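Local coordinates for HMG box-containing protein 1 (Homo sapiens, PDB 3QVE) that represses transcription by binding promoter DNA of target genes, helping to regulate the cell cycle and the Wnt pathway, and is represented here by its AXH domain, at residues A[7-12]-A[32-37]; A[16-21]-A[87-92]. One frame throughout, in Å; residues are numbered along the deposited sequence.

In the fold
Both contacts belong to the AXH domain and share one hydrophobic core, their centres about 12 Å apart. Along the chain their segments alternate: the loop 7-12, then strand 17-20, then helix 31-37, and much later strand 89-94. Interaction 2 pairs two neighbouring strands of the six-stranded antiparallel sheet, while interaction 1 brings the helix against the loop that precedes strand 17-20. The two meet through W9 and F34, which both pack on L18 and F20, with F34 CE1 lying 3.6 Å from F20 CE2. Aromatic and leucine side chains thus join the N-terminal loop, the helix and one face of the sheet into a single core.

Interaction 1: A[7-12]-A[32-37]; sequences TVWHCF and EDFARA
The edge of the F34 ring points at the face of the W9 indole, a T-shaped pair in which the five-membered ring of W9 and the ring of F34 are turned 77° apart, with centroids 5.0 Å from each other. One corner of the phenyl does the touching: F34 CE2 stands over the centre of the five-membered ring of W9, 3.7 Å from W9 CE2. Both residues have CG anti to the backbone N (chi1 173° for W9, 174° for F34), which carries each ring toward the other segment. The other face of the indole is covered near its rim by CB of H10, so the broad, flat tryptophan is sandwiched. Beside the rings, V8 reaches the helix with CG1, also anti to its backbone N. That methyl sits 3.8 Å from A35 CB and equally near E32 CA, where a small alanine lets the loop come close to the helix. The aliphatic part of E32 crosses V8 at about a right angle, its CG 3.8 Å from V8 CG1, while its carboxylate turns elsewhere to a salt bridge with K14. The loop holds its own shape: V8 N donates to F12 O at 2.7 Å, and V8 and W9 together face F12 in a classic beta bulge. F12 N returns a bond to W9 O, closing a type II' beta turn with H10 at its positive-phi corner. Apolar and aromatic contacts carry the whole junction, a type II' turn with a classic beta bulge beside it, packed against the short helix 31-37 of the AXH domain.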
ATOM      1  N   THR A   7      10.106   3.124   2.422  1.00 28.19           N
ATOM      2  CA  THR A   7       9.168   2.032   2.269  1.00 27.61           C
ATOM      3  C   THR A   7       9.805   0.739   2.730  1.00 29.02           C
ATOM      4  O   THR A   7      11.019   0.589   2.657  1.00 26.63           O
ATOM      5  CB  THR A   7       8.755   1.905   0.814  1.00 30.87           C
ATOM      6  OG1 THR A   7       9.932   1.859   0.004  1.00 32.01           O
ATOM      7  CG2 THR A   7       7.901   3.109   0.395  1.00 31.19           C
ATOM      8  N   VAL A   8       8.992  -0.192   3.207  1.00 25.98           N
ATOM      9  CA  VAL A   8       9.500  -1.493   3.636  1.00 26.29           C
ATOM     10  C   VAL A   8       9.418  -2.516   2.506  1.00 30.30           C
ATOM     11  O   VAL A   8      10.352  -3.246   2.261  1.00 26.85           O
ATOM     12  CB  VAL A   8       8.709  -2.006   4.861  1.00 24.71           C
ATOM     13  CG1 VAL A   8       9.217  -3.440   5.273  1.00 20.74           C
ATOM     14  CG2 VAL A   8       8.907  -1.046   6.007  1.00 25.02           C
ATOM     15  N   TRP A   9       8.283  -2.572   1.831  1.00 26.16           N
ATOM     16  CA  TRP A   9       8.051  -3.513   0.733  1.00 25.47           C
ATOM     17  C   TRP A   9       7.014  -2.883  -0.199  1.00 24.93           C
ATOM     18  O   TRP A   9       5.988  -2.375   0.278  1.00 24.30           O
ATOM     19  CB  TRP A   9       7.522  -4.875   1.243  1.00 24.59           C
ATOM     20  CG  TRP A   9       7.150  -5.718   0.110  1.00 27.36           C
ATOM     21  CD1 TRP A   9       8.023  -6.421  -0.712  1.00 36.02           C
ATOM     22  CD2 TRP A   9       5.835  -5.929  -0.433  1.00 23.96           C
ATOM     23  NE1 TRP A   9       7.321  -7.044  -1.696  1.00 30.85           N
ATOM     24  CE2 TRP A   9       5.989  -6.749  -1.573  1.00 31.63           C
ATOM     25  CE3 TRP A   9       4.557  -5.521  -0.062  1.00 27.73           C
ATOM     26  CZ2 TRP A   9       4.914  -7.189  -2.320  1.00 35.54           C
ATOM     27  CZ3 TRP A   9       3.467  -5.953  -0.828  1.00 30.31           C
ATOM     28  CH2 TRP A   9       3.658  -6.772  -1.938  1.00 32.69           C
ATOM     29  N   HIS A  10       7.291  -2.889  -1.500  1.00 25.27           N
ATOM     30  CA  HIS A  10       6.446  -2.221  -2.494  1.00 25.69           C
ATOM     31  C   HIS A  10       6.311  -0.757  -2.051  1.00 26.81           C
ATOM     32  O   HIS A  10       7.299  -0.181  -1.615  1.00 25.99           O
ATOM     33  CB  HIS A  10       5.102  -2.925  -2.626  1.00 29.17           C
ATOM     34  CG  HIS A  10       4.327  -2.585  -3.860  1.00 28.17           C
ATOM     35  ND1 HIS A  10       3.587  -1.419  -4.006  1.00 27.74           N
ATOM     36  CD2 HIS A  10       4.141  -3.292  -5.003  1.00 31.62           C
ATOM     37  CE1 HIS A  10       2.992  -1.434  -5.180  1.00 31.99           C
ATOM     38  NE2 HIS A  10       3.305  -2.560  -5.799  1.00 29.07           N
ATOM     39  N   CYS A  11       5.116  -0.163  -2.102  1.00 23.31           N
ATOM     40  CA  CYS A  11       4.931   1.233  -1.657  1.00 25.80           C
ATOM     41  C   CYS A  11       4.611   1.358  -0.159  1.00 25.54           C
ATOM     42  O   CYS A  11       4.321   2.437   0.320  1.00 24.72           O
ATOM     43  CB  CYS A  11       3.767   1.858  -2.427  1.00 29.00           C
ATOM     44  SG  CYS A  11       2.144   1.183  -2.067  1.00 29.47           S
ATOM     45  N   PHE A  12       4.643   0.257   0.581  1.00 26.82           N
ATOM     46  CA  PHE A  12       4.135   0.204   1.959  1.00 24.16           C
ATOM     47  C   PHE A  12       5.128   0.598   3.051  1.00 24.58           C
ATOM     48  O   PHE A  12       6.275   0.133   3.098  1.00 23.87           O
ATOM     49  CB  PHE A  12       3.482  -1.162   2.227  1.00 23.98           C
ATOM     50  CG  PHE A  12       2.326  -1.409   1.310  1.00 20.45           C
ATOM     51  CD1 PHE A  12       1.152  -0.684   1.457  1.00 23.72           C
ATOM     52  CD2 PHE A  12       2.416  -2.326   0.294  1.00 23.83           C
ATOM     53  CE1 PHE A  12       0.130  -0.862   0.612  1.00 23.19           C
ATOM     54  CE2 PHE A  12       1.375  -2.562  -0.537  1.00 20.90           C
ATOM     55  CZ  PHE A  12       0.233  -1.818  -0.415  1.00 24.29           C
ATOM     56  N   GLU A  32       7.319  -5.698   7.841  1.00 24.61           N
ATOM     57  CA  GLU A  32       8.728  -5.917   8.077  1.00 27.54           C
ATOM     58  C   GLU A  32       9.050  -7.418   8.244  1.00 31.10           C
ATOM     59  O   GLU A  32      10.103  -7.899   7.784  1.00 27.63           O
ATOM     60  CB  GLU A  32       9.216  -5.166   9.290  1.00 25.30           C
ATOM     61  CG  GLU A  32       9.415  -3.665   9.101  1.00 25.89           C
ATOM     62  CD  GLU A  32       9.738  -3.023  10.426  1.00 28.62           C
ATOM     63  OE1 GLU A  32      10.926  -3.078  10.807  1.00 31.16           O
ATOM     64  OE2 GLU A  32       8.809  -2.501  11.096  1.00 26.43           O
ATOM     65  N   ASP A  33       8.154  -8.145   8.910  1.00 28.49           N
ATOM     66  CA  ASP A  33       8.327  -9.609   9.082  1.00 28.81           C
ATOM     67  C   ASP A  33       8.272 -10.258   7.691  1.00 29.30           C
ATOM     68  O   ASP A  33       9.106 -11.083   7.342  1.00 27.70           O
ATOM     69  CB  ASP A  33       7.240 -10.164  10.001  1.00 27.41           C
ATOM     70  CG  ASP A  33       7.426  -9.766  11.473  1.00 32.75           C
ATOM     71  OD1 ASP A  33       8.430  -9.104  11.800  1.00 30.39           O
ATOM     72  OD2 ASP A  33       6.564 -10.119  12.310  1.00 31.86           O
ATOM     73  N   PHE A  34       7.331  -9.821   6.865  1.00 27.69           N
ATOM     74  CA  PHE A  34       7.223 -10.299   5.487  1.00 26.04           C
ATOM     75  C   PHE A  34       8.470 -10.008   4.666  1.00 30.91           C
ATOM     76  O   PHE A  34       9.002 -10.895   4.007  1.00 28.64           O
ATOM     77  CB  PHE A  34       5.984  -9.687   4.811  1.00 27.37           C
ATOM     78  CG  PHE A  34       5.871 -10.011   3.346  1.00 26.31           C
ATOM     79  CD1 PHE A  34       5.381 -11.231   2.937  1.00 37.09           C
ATOM     80  CD2 PHE A  34       6.290  -9.105   2.385  1.00 31.32           C
ATOM     81  CE1 PHE A  34       5.265 -11.547   1.571  1.00 38.62           C
ATOM     82  CE2 PHE A  34       6.192  -9.398   1.034  1.00 31.98           C
ATOM     83  CZ  PHE A  34       5.670 -10.623   0.627  1.00 34.32           C
ATOM     84  N   ALA A  35       8.953  -8.771   4.715  1.00 29.36           N
ATOM     85  CA  ALA A  35      10.072  -8.356   3.882  1.00 31.80           C
ATOM     86  C   ALA A  35      11.332  -9.128   4.322  1.00 33.67           C
ATOM     87  O   ALA A  35      12.178  -9.451   3.489  1.00 36.55           O
ATOM     88  CB  ALA A  35      10.297  -6.839   3.981  1.00 26.90           C
ATOM     89  N   ARG A  36      11.474  -9.389   5.617  1.00 33.48           N
ATOM     90  CA  ARG A  36      12.618 -10.168   6.100  1.00 41.20           C
ATOM     91  C   ARG A  36      12.503 -11.618   5.607  1.00 47.87           C
ATOM     92  O   ARG A  36      13.491 -12.162   5.153  1.00 49.83           O
ATOM     93  CB  ARG A  36      12.788 -10.143   7.619  1.00 40.80           C
ATOM     94  CG  ARG A  36      13.741 -11.255   8.176  1.00 51.44           C
ATOM     95  N   ALA A  37      11.307 -12.206   5.673  1.00 50.05           N
ATOM     96  CA  ALA A  37      11.060 -13.573   5.199  1.00 55.15           C
ATOM     97  C   ALA A  37      11.284 -13.740   3.682  1.00 60.01           C
ATOM     98  O   ALA A  37      11.721 -14.808   3.251  1.00 62.44           O
ATOM     99  CB  ALA A  37       9.650 -14.061   5.609  1.00 50.17           C
TER

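Interaction 2: A[16-21]-A[87-92]; sequences TRLCFH and GLLTVE. With EDO (1,2-ethanediol), chain F.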
ATOM      1  N   THR A  16       2.525  -1.244   8.307  1.00 20.59           N
ATOM      2  CA  THR A  16       1.553  -1.893   7.419  1.00 21.97           C
ATOM      3  C   THR A  16       1.533  -3.399   7.673  1.00 23.18           C
ATOM      4  O   THR A  16       2.572  -4.011   7.959  1.00 21.67           O
ATOM      5  CB  THR A  16       1.871  -1.603   5.914  1.00 23.93           C
ATOM      6  OG1 THR A  16       1.968  -0.181   5.703  1.00 24.11           O
ATOM      7  CG2 THR A  16       0.777  -2.172   4.986  1.00 21.12           C
ATOM      8  N   ARG A  17       0.340  -3.985   7.550  1.00 21.72           N
ATOM      9  CA  ARG A  17       0.126  -5.425   7.668  1.00 20.53           C
ATOM     10  C   ARG A  17      -0.465  -5.884   6.347  1.00 21.51           C
ATOM     11  O   ARG A  17      -1.316  -5.189   5.756  1.00 23.15           O
ATOM     12  CB  ARG A  17      -0.821  -5.750   8.864  1.00 20.24           C
ATOM     13  CG  ARG A  17      -0.263  -5.294  10.206  1.00 25.24           C
ATOM     14  CD  ARG A  17      -1.122  -5.615  11.432  1.00 25.62           C
ATOM     15  NE  ARG A  17      -1.290  -7.051  11.591  1.00 25.79           N
ATOM     16  CZ  ARG A  17      -0.318  -7.882  11.948  1.00 31.17           C
ATOM     17  NH1 ARG A  17       0.919  -7.439  12.162  1.00 28.71           N
ATOM     18  NH2 ARG A  17      -0.588  -9.164  12.087  1.00 30.76           N
ATOM     19  N   LEU A  18      -0.018  -7.054   5.899  1.00 22.69           N
ATOM     20  CA  LEU A  18      -0.344  -7.588   4.584  1.00 21.20           C
ATOM     21  C   LEU A  18      -1.144  -8.879   4.712  1.00 21.72           C
ATOM     22  O   LEU A  18      -0.874  -9.696   5.590  1.00 24.46           O
ATOM     23  CB  LEU A  18       0.936  -7.962   3.856  1.00 24.44           C
ATOM     24  CG  LEU A  18       1.927  -6.804   3.686  1.00 27.41           C
ATOM     25  CD1 LEU A  18       3.133  -7.349   2.960  1.00 22.56           C
ATOM     26  CD2 LEU A  18       1.281  -5.576   2.976  1.00 22.10           C
ATOM     27  N   CYS A  19      -2.094  -9.079   3.808  1.00 25.19           N
ATOM     28  CA  CYS A  19      -2.829 -10.344   3.733  1.00 22.46           C
ATOM     29  C   CYS A  19      -3.066 -10.698   2.279  1.00 23.65           C
ATOM     30  O   CYS A  19      -3.962 -10.192   1.645  1.00 24.59           O
ATOM     31  CB  CYS A  19      -4.132 -10.238   4.509  1.00 28.03           C
ATOM     32  SG  CYS A  19      -4.969 -11.874   4.605  1.00 32.94           S
ATOM     33  N   PHE A  20      -2.200 -11.560   1.744  1.00 23.06           N
ATOM     34  CA  PHE A  20      -2.285 -12.006   0.379  1.00 24.50           C
ATOM     35  C   PHE A  20      -3.439 -12.996   0.241  1.00 27.65           C
ATOM     36  O   PHE A  20      -3.608 -13.883   1.069  1.00 31.38           O
ATOM     37  CB  PHE A  20      -0.971 -12.672  -0.031  1.00 26.64           C
ATOM     38  CG  PHE A  20       0.139 -11.717  -0.222  1.00 27.98           C
ATOM     39  CD1 PHE A  20       0.317 -11.106  -1.460  1.00 30.66           C
ATOM     40  CD2 PHE A  20       0.979 -11.371   0.818  1.00 27.85           C
ATOM     41  CE1 PHE A  20       1.319 -10.200  -1.652  1.00 28.28           C
ATOM     42  CE2 PHE A  20       1.981 -10.456   0.626  1.00 27.89           C
ATOM     43  CZ  PHE A  20       2.168  -9.880  -0.617  1.00 30.33           C
ATOM     44  N   HIS A  21      -4.270 -12.822  -0.769  1.00 26.11           N
ATOM     45  CA  HIS A  21      -5.404 -13.723  -0.931  1.00 28.90           C
ATOM     46  C   HIS A  21      -4.978 -15.067  -1.540  1.00 31.46           C
ATOM     47  O   HIS A  21      -5.658 -16.061  -1.359  1.00 29.47           O
ATOM     48  CB  HIS A  21      -6.489 -13.078  -1.817  1.00 28.00           C
ATOM     49  CG  HIS A  21      -7.180 -11.901  -1.199  1.00 29.86           C
ATOM     50  ND1 HIS A  21      -8.484 -11.567  -1.508  1.00 26.55           N
ATOM     51  CD2 HIS A  21      -6.747 -10.960  -0.319  1.00 27.47           C
ATOM     52  CE1 HIS A  21      -8.832 -10.488  -0.825  1.00 28.51           C
ATOM     53  NE2 HIS A  21      -7.798 -10.102  -0.094  1.00 28.64           N
ATOM     54  N   GLY A  87      -3.300 -13.001  -7.424  1.00 28.94           N
ATOM     55  CA  GLY A  87      -4.325 -12.795  -6.414  1.00 28.08           C
ATOM     56  C   GLY A  87      -4.342 -11.381  -5.854  1.00 29.64           C
ATOM     57  O   GLY A  87      -3.366 -10.603  -6.001  1.00 27.50           O
ATOM     58  N   LEU A  88      -5.459 -11.057  -5.203  1.00 25.70           N
ATOM     59  CA  LEU A  88      -5.624  -9.771  -4.527  1.00 24.67           C
ATOM     60  C   LEU A  88      -4.764  -9.677  -3.282  1.00 24.50           C
ATOM     61  O   LEU A  88      -4.253 -10.692  -2.751  1.00 26.00           O
ATOM     62  CB  LEU A  88      -7.091  -9.560  -4.183  1.00 24.03           C
ATOM     63  CG  LEU A  88      -8.075  -9.665  -5.373  1.00 30.03           C
ATOM     64  CD1 LEU A  88      -9.510  -9.372  -4.905  1.00 24.91           C
ATOM     65  CD2 LEU A  88      -7.663  -8.749  -6.543  1.00 25.07           C
ATOM     66  N   LEU A  89      -4.598  -8.452  -2.811  1.00 26.05           N
ATOM     67  CA  LEU A  89      -3.889  -8.172  -1.546  1.00 25.12           C
ATOM     68  C   LEU A  89      -4.742  -7.265  -0.720  1.00 24.35           C
ATOM     69  O   LEU A  89      -5.168  -6.226  -1.233  1.00 23.93           O
ATOM     70  CB  LEU A  89      -2.577  -7.440  -1.826  1.00 22.70           C
ATOM     71  CG  LEU A  89      -1.762  -6.860  -0.650  1.00 25.65           C
ATOM     72  CD1 LEU A  89      -1.292  -7.941   0.274  1.00 21.18           C
ATOM     73  CD2 LEU A  89      -0.583  -6.047  -1.171  1.00 22.42           C
ATOM     74  N   THR A  90      -4.955  -7.613   0.550  1.00 24.85           N
ATOM     75  CA  THR A  90      -5.598  -6.703   1.498  1.00 21.71           C
ATOM     76  C   THR A  90      -4.523  -6.247   2.478  1.00 24.87           C
ATOM     77  O   THR A  90      -3.671  -7.038   2.881  1.00 21.15           O
ATOM     78  CB  THR A  90      -6.784  -7.371   2.226  1.00 23.66           C
ATOM     79  OG1 THR A  90      -7.726  -7.779   1.222  1.00 24.63           O
ATOM     80  CG2 THR A  90      -7.496  -6.379   3.197  1.00 20.91           C
ATOM     81  N   VAL A  91      -4.535  -4.963   2.824  1.00 23.08           N
ATOM     82  CA  VAL A  91      -3.575  -4.420   3.757  1.00 21.77           C
ATOM     83  C   VAL A  91      -4.302  -3.659   4.838  1.00 23.32           C
ATOM     84  O   VAL A  91      -5.431  -3.194   4.636  1.00 23.21           O
ATOM     85  CB  VAL A  91      -2.522  -3.454   3.082  1.00 27.01           C
ATOM     86  CG1 VAL A  91      -1.893  -4.094   1.852  1.00 20.88           C
ATOM     87  CG2 VAL A  91      -3.124  -2.138   2.737  1.00 22.35           C
ATOM     88  N   GLU A  92      -3.651  -3.548   5.990  1.00 19.96           N
ATOM     89  CA  GLU A  92      -4.024  -2.590   7.017  1.00 20.85           C
ATOM     90  C   GLU A  92      -2.936  -1.537   7.054  1.00 23.74           C
ATOM     91  O   GLU A  92      -1.763  -1.881   7.106  1.00 26.95           O
ATOM     92  CB  GLU A  92      -4.100  -3.273   8.362  1.00 24.31           C
ATOM     93  CG  GLU A  92      -4.602  -2.420   9.491  1.00 26.34           C
ATOM     94  CD  GLU A  92      -4.142  -2.936  10.833  1.00 33.78           C
ATOM     95  OE1 GLU A  92      -4.953  -3.661  11.459  1.00 31.51           O
ATOM     96  OE2 GLU A  92      -2.990  -2.629  11.258  1.00 30.73           O
TER
HETATM   97  C1  EDO F   7      -5.446  -7.253  10.734  1.00 67.06           C
HETATM   98  O1  EDO F   7      -4.191  -7.581  11.345  1.00 46.12           O
HETATM   99  C2  EDO F   7      -6.615  -7.537  11.674  1.00 69.71           C
HETATM  100  O2  EDO F   7      -7.799  -7.635  10.877  1.00 74.73           O
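T90 OG1 is gripped by two partners: NE2 of H21, 2.7 Å away and nearly straight at 166°, and the hydroxyl of T78 on the adjoining strand 72-80. The imidazole presents its edge to this oxygen, while one face rests on L88, whose CB lies 3.8 Å from the ring centroid in a CH-pi contact. Histidine suits the place because it offers a polar edge and a flat face at once. The backbones form an antiparallel ladder within the AXH sheet, R17 with E92 and C19 with T90 being hydrogen-bonded pairs, L18 with V91 and F20 with L89 non-hydrogen-bonded ones. H21 N extends the ladder by donating to L88 O. The C19 N to T90 O bond is short at 2.7 Å but bent to 139°. On the core face, L89 turns CD1 squarely over the F20 ring, 3.8 Å from its centroid, and L18 CD2 meets V91 CG1 alongside. R17 and E92 run side by side on the other face, yet R17 NE is 4.7 Å from E92 OE2. Bent at chi3 (62°), R17 gives its NE proton to O1 of an ethanediol, probably from the crystallisation liquor, at 3.0 Å.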